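Local coordinates for protein Sso-CP2 metallo-carboxypetidase (PDB 4MMO) that probably acts as a zinc-dependent carboxypeptidase of the M20 peptidase family, removing residues from the C-terminal end of peptides, at residues 51-62 with 125-136. Numbering follows the deposited sequence.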
loop_
_atom_site.group_PDB
_atom_site.type_symbol
_atom_site.label_atom_id
_atom_site.label_comp_id
_atom_site.label_asym_id
_atom_site.label_seq_id
_atom_site.Cartn_x
_atom_site.Cartn_y
_atom_site.Cartn_z
ATOM N N HIS A 51 0.643 19.845 -21.744
ATOM C CA HIS A 51 1.580 19.604 -22.836
ATOM C C HIS A 51 0.976 20.024 -24.177
ATOM O O HIS A 51 -0.238 19.944 -24.369
ATOM C CB HIS A 51 1.991 18.135 -22.852
ATOM C CG HIS A 51 2.579 17.666 -21.556
ATOM N ND1 HIS A 51 3.261 18.508 -20.706
ATOM C CD2 HIS A 51 2.581 16.448 -20.965
ATOM C CE1 HIS A 51 3.664 17.827 -19.647
ATOM N NE2 HIS A 51 3.265 16.577 -19.779
ATOM N N PRO A 52 1.823 20.487 -25.109
ATOM C CA PRO A 52 1.311 21.057 -26.357
ATOM C C PRO A 52 0.893 19.997 -27.370
ATOM O O PRO A 52 1.292 18.837 -27.265
ATOM C CB PRO A 52 2.510 21.840 -26.888
ATOM C CG PRO A 52 3.682 21.056 -26.422
ATOM C CD PRO A 52 3.295 20.471 -25.082
ATOM N N VAL A 53 0.097 20.420 -28.345
ATOM C CA VAL A 53 -0.381 19.551 -29.410
ATOM C C VAL A 53 0.246 19.981 -30.732
ATOM O O VAL A 53 0.295 21.172 -31.045
ATOM C CB VAL A 53 -1.927 19.621 -29.514
ATOM C CG1 VAL A 53 -2.428 19.060 -30.833
ATOM C CG2 VAL A 53 -2.566 18.880 -28.353
ATOM N N VAL A 54 0.730 19.012 -31.503
ATOM C CA VAL A 54 1.214 19.288 -32.851
ATOM C C VAL A 54 0.089 19.044 -33.845
ATOM O O VAL A 54 -0.497 17.962 -33.878
ATOM C CB VAL A 54 2.405 18.399 -33.233
ATOM C CG1 VAL A 54 2.958 18.820 -34.591
ATOM C CG2 VAL A 54 3.488 18.467 -32.173
ATOM N N TYR A 55 -0.202 20.057 -34.653
ATOM C CA TYR A 55 -1.260 19.978 -35.643
ATOM C C TYR A 55 -0.736 20.346 -37.024
ATOM O O TYR A 55 0.132 21.205 -37.159
ATOM C CB TYR A 55 -2.422 20.899 -35.271
ATOM C CG TYR A 55 -3.514 20.923 -36.312
ATOM C CD1 TYR A 55 -4.459 19.908 -36.376
ATOM C CD2 TYR A 55 -3.596 21.953 -37.240
ATOM C CE1 TYR A 55 -5.459 19.921 -37.326
ATOM C CE2 TYR A 55 -4.594 21.974 -38.197
ATOM C CZ TYR A 55 -5.522 20.952 -38.237
ATOM O OH TYR A 55 -6.522 20.959 -39.187
ATOM N N ALA A 56 -1.272 19.684 -38.047
ATOM C CA ALA A 56 -0.939 20.005 -39.429
ATOM C C ALA A 56 -2.038 19.512 -40.354
ATOM O O ALA A 56 -2.703 18.513 -40.069
ATOM C CB ALA A 56 0.396 19.387 -39.817
ATOM N N GLU A 57 -2.226 20.226 -41.456
ATOM C CA GLU A 57 -3.195 19.839 -42.464
ATOM C C GLU A 57 -2.491 19.652 -43.797
ATOM O O GLU A 57 -1.710 20.502 -44.220
ATOM C CB GLU A 57 -4.292 20.897 -42.593
ATOM C CG GLU A 57 -5.350 20.549 -43.632
ATOM C CD GLU A 57 -6.516 21.516 -43.625
ATOM O OE1 GLU A 57 -6.417 22.569 -42.963
ATOM O OE2 GLU A 57 -7.534 21.220 -44.284
ATOM N N ILE A 58 -2.761 18.517 -44.433
ATOM C CA ILE A 58 -2.305 18.254 -45.789
ATOM C C ILE A 58 -3.537 18.236 -46.684
ATOM O O ILE A 58 -4.259 17.241 -46.736
ATOM C CB ILE A 58 -1.563 16.906 -45.894
ATOM C CG1 ILE A 58 -0.385 16.863 -44.918
ATOM C CG2 ILE A 58 -1.062 16.676 -47.313
ATOM C CD1 ILE A 58 -0.727 16.282 -43.563
ATOM N N ASN A 59 -3.780 19.350 -47.367
ATOM C CA ASN A 59 -4.938 19.478 -48.241
ATOM C C ASN A 59 -4.578 19.254 -49.703
ATOM O O ASN A 59 -3.689 19.916 -50.238
ATOM C CB ASN A 59 -5.576 20.856 -48.084
ATOM C CG ASN A 59 -6.840 21.004 -48.908
ATOM O OD1 ASN A 59 -7.898 20.493 -48.538
ATOM N ND2 ASN A 59 -6.736 21.699 -50.033
ATOM N N VAL A 60 -5.275 18.313 -50.337
ATOM C CA VAL A 60 -5.111 18.043 -51.763
ATOM C C VAL A 60 -6.443 18.198 -52.499
ATOM O O VAL A 60 -6.650 17.606 -53.555
ATOM C CB VAL A 60 -4.554 16.626 -52.007
ATOM C CG1 VAL A 60 -3.135 16.516 -51.476
ATOM C CG2 VAL A 60 -5.454 15.571 -51.368
ATOM N N ASN A 61 -7.341 18.996 -51.929
ATOM C CA ASN A 61 -8.644 19.268 -52.533
ATOM C C ASN A 61 -9.466 18.010 -52.810
ATOM O O ASN A 61 -10.279 17.984 -53.733
ATOM C CB ASN A 61 -8.469 20.075 -53.822
ATOM C CG ASN A 61 -7.864 21.441 -53.571
ATOM O OD1 ASN A 61 -6.722 21.709 -53.946
ATOM N ND2 ASN A 61 -8.631 22.315 -52.928
ATOM N N ALA A 62 -9.255 16.971 -52.008
ATOM C CA ALA A 62 -10.022 15.739 -52.148
ATOM C C ALA A 62 -11.364 15.875 -51.441
ATOM O O ALA A 62 -11.540 16.740 -50.581
ATOM C CB ALA A 62 -9.244 14.561 -51.586
ATOM N N LEU A 125 -1.748 11.021 -53.348
ATOM C CA LEU A 125 -2.591 11.246 -52.174
ATOM C C LEU A 125 -3.936 11.842 -52.578
ATOM O O LEU A 125 -4.005 12.967 -53.076
ATOM C CB LEU A 125 -1.893 12.159 -51.160
ATOM C CG LEU A 125 -2.648 12.371 -49.841
ATOM C CD1 LEU A 125 -2.773 11.067 -49.068
ATOM C CD2 LEU A 125 -1.976 13.434 -48.984
ATOM N N ASN A 126 -5.002 11.084 -52.348
ATOM C CA ASN A 126 -6.340 11.481 -52.772
ATOM C C ASN A 126 -7.306 11.563 -51.600
ATOM O O ASN A 126 -8.506 11.302 -51.733
ATOM C CB ASN A 126 -6.858 10.513 -53.837
ATOM C CG ASN A 126 -6.041 10.569 -55.109
ATOM O OD1 ASN A 126 -6.125 11.532 -55.869
ATOM N ND2 ASN A 126 -5.243 9.537 -55.348
ATOM N N VAL A 127 -6.759 11.927 -50.447
ATOM C CA VAL A 127 -7.549 12.186 -49.255
ATOM C C VAL A 127 -6.855 13.283 -48.459
ATOM O O VAL A 127 -5.640 13.248 -48.270
ATOM C CB VAL A 127 -7.713 10.906 -48.395
ATOM C CG1 VAL A 127 -6.369 10.269 -48.103
ATOM C CG2 VAL A 127 -8.468 11.200 -47.104
ATOM N N ASN A 128 -7.622 14.274 -48.026
ATOM C CA ASN A 128 -7.082 15.315 -47.173
ATOM C C ASN A 128 -6.754 14.708 -45.820
ATOM O O ASN A 128 -7.529 13.908 -45.290
ATOM C CB ASN A 128 -8.087 16.449 -47.013
ATOM C CG ASN A 128 -8.530 17.019 -48.339
ATOM O OD1 ASN A 128 -7.718 17.239 -49.235
ATOM N ND2 ASN A 128 -9.829 17.262 -48.472
ATOM N N VAL A 129 -5.603 15.081 -45.270
ATOM C CA VAL A 129 -5.145 14.529 -44.003
ATOM C C VAL A 129 -4.914 15.630 -42.980
ATOM O O VAL A 129 -4.207 16.607 -43.242
ATOM C CB VAL A 129 -3.854 13.709 -44.188
ATOM C CG1 VAL A 129 -3.299 13.240 -42.843
ATOM C CG2 VAL A 129 -4.127 12.522 -45.085
ATOM N N LYS A 130 -5.531 15.460 -41.818
ATOM C CA LYS A 130 -5.294 16.325 -40.673
ATOM C C LYS A 130 -4.598 15.504 -39.602
ATOM O O LYS A 130 -5.045 14.402 -39.270
ATOM C CB LYS A 130 -6.611 16.880 -40.147
ATOM C CG LYS A 130 -7.322 17.776 -41.137
ATOM C CD LYS A 130 -8.638 18.277 -40.586
ATOM C CE LYS A 130 -9.238 19.340 -41.489
ATOM N NZ LYS A 130 -10.537 19.834 -40.964
ATOM N N LEU A 131 -3.496 16.039 -39.082
ATOM C CA LEU A 131 -2.684 15.348 -38.086
ATOM C C LEU A 131 -2.870 15.977 -36.715
ATOM O O LEU A 131 -2.835 17.199 -36.575
ATOM C CB LEU A 131 -1.205 15.419 -38.464
ATOM C CG LEU A 131 -0.784 14.858 -39.822
ATOM C CD1 LEU A 131 0.707 15.091 -40.012
ATOM C CD2 LEU A 131 -1.122 13.377 -39.945
ATOM N N LEU A 132 -3.066 15.136 -35.705
ATOM C CA LEU A 132 -3.215 15.612 -34.336
ATOM C C LEU A 132 -2.406 14.743 -33.388
ATOM O O LEU A 132 -2.816 13.635 -33.043
ATOM C CB LEU A 132 -4.689 15.617 -33.920
ATOM C CG LEU A 132 -5.009 16.381 -32.632
ATOM C CD1 LEU A 132 -4.731 17.852 -32.815
ATOM C CD2 LEU A 132 -6.456 16.177 -32.213
ATOM N N TYR A 133 -1.249 15.261 -32.983
ATOM C CA TYR A 133 -0.352 14.556 -32.080
ATOM C C TYR A 133 -0.353 15.205 -30.696
ATOM O O TYR A 133 0.065 16.356 -30.553
ATOM C CB TYR A 133 1.068 14.575 -32.640
ATOM C CG TYR A 133 1.202 14.014 -34.038
ATOM C CD1 TYR A 133 0.401 12.963 -34.469
ATOM C CD2 TYR A 133 2.139 14.530 -34.922
ATOM C CE1 TYR A 133 0.532 12.443 -35.741
ATOM C CE2 TYR A 133 2.277 14.021 -36.193
ATOM C CZ TYR A 133 1.469 12.975 -36.601
ATOM O OH TYR A 133 1.602 12.466 -37.871
ATOM N N GLU A 134 -0.820 14.470 -29.685
ATOM C CA GLU A 134 -0.834 14.976 -28.310
ATOM C C GLU A 134 0.339 14.426 -27.502
ATOM O O GLU A 134 1.024 13.496 -27.934
ATOM C CB GLU A 134 -2.156 14.644 -27.608
ATOM C CG GLU A 134 -2.330 13.176 -27.194
ATOM C CD GLU A 134 -3.213 13.012 -25.965
ATOM O OE1 GLU A 134 -3.126 13.854 -25.044
ATOM O OE2 GLU A 134 -3.996 12.040 -25.917
ATOM N N GLY A 135 0.544 14.996 -26.315
ATOM C CA GLY A 135 1.654 14.618 -25.458
ATOM C C GLY A 135 1.231 14.162 -24.073
ATOM O O GLY A 135 2.059 14.123 -23.164
ATOM N N GLU A 136 -0.042 13.802 -23.911
ATOM C CA GLU A 136 -0.582 13.417 -22.603
ATOM C C GLU A 136 -1.348 12.095 -22.619
ATOM O O GLU A 136 -2.078 11.788 -21.673
ATOM C CB GLU A 136 -1.521 14.510 -22.083
ATOM C CG GLU A 136 -0.865 15.859 -21.878
ATOM C CD GLU A 136 -1.848 16.919 -21.412
ATOM O OE1 GLU A 136 -3.052 16.799 -21.725
ATOM O OE2 GLU A 136 -1.415 17.874 -20.734
HETATM O O HOH W 1 -1.119 17.215 -25.582
#
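V54, A56 and I58 pair with Y133, L131 and V129 in an antiparallel ladder, joining strands 53-58 and 128-134 in the mixed sheet of the M20 catalytic domain; strand 65-71 flanks 128-134 on its other edge. Both backbone bonds form at each of these three pairs, the shortest from I58 N to V129 O at 2.7 Å.

On the sheet face covered by helix 24-39, I58 carries the apolar packing. Its CG1 stands beside the backbone N (chi1 -57°), which brings CD1 over the ladder to 4.0 Å from L131 CG, while CG2 turns to L125 CD2. On the other face, V53 CG1 presses on L132 CD1, and L132 CD1 also meets the ring edge of Y55. The K130 chain runs alongside the Y55 ring in the same direction, with Y55 OH 3.7 Å from K130 CD; the ammonium goes on to the carbonyls of K154 and K156.

Polar groups close both ends. Near the zinc site, where the strands part, water 1 accepts from G135 N and lies 3.1 Å from H51 O, and E134 turns away toward Y69 and S141, its side chain close to that of zinc ligand H71. H51 N donates to E136 OE2 from above the carboxylate plane, and E136 OE1 accepts from N143 N.

At the far end, N128 bends across to the 59-62 turn. N128 OD1 takes V60 N at 2.9 Å in a fairly straight bond. The same oxygen accepts from A62 N at 3.2 Å. A leucine here would probably leave V60 N and A62 N without their shared acceptor and let the turn drift from the strand. N128 ND2 adds a weak, bent bond to A62 O, 2.8 Å away.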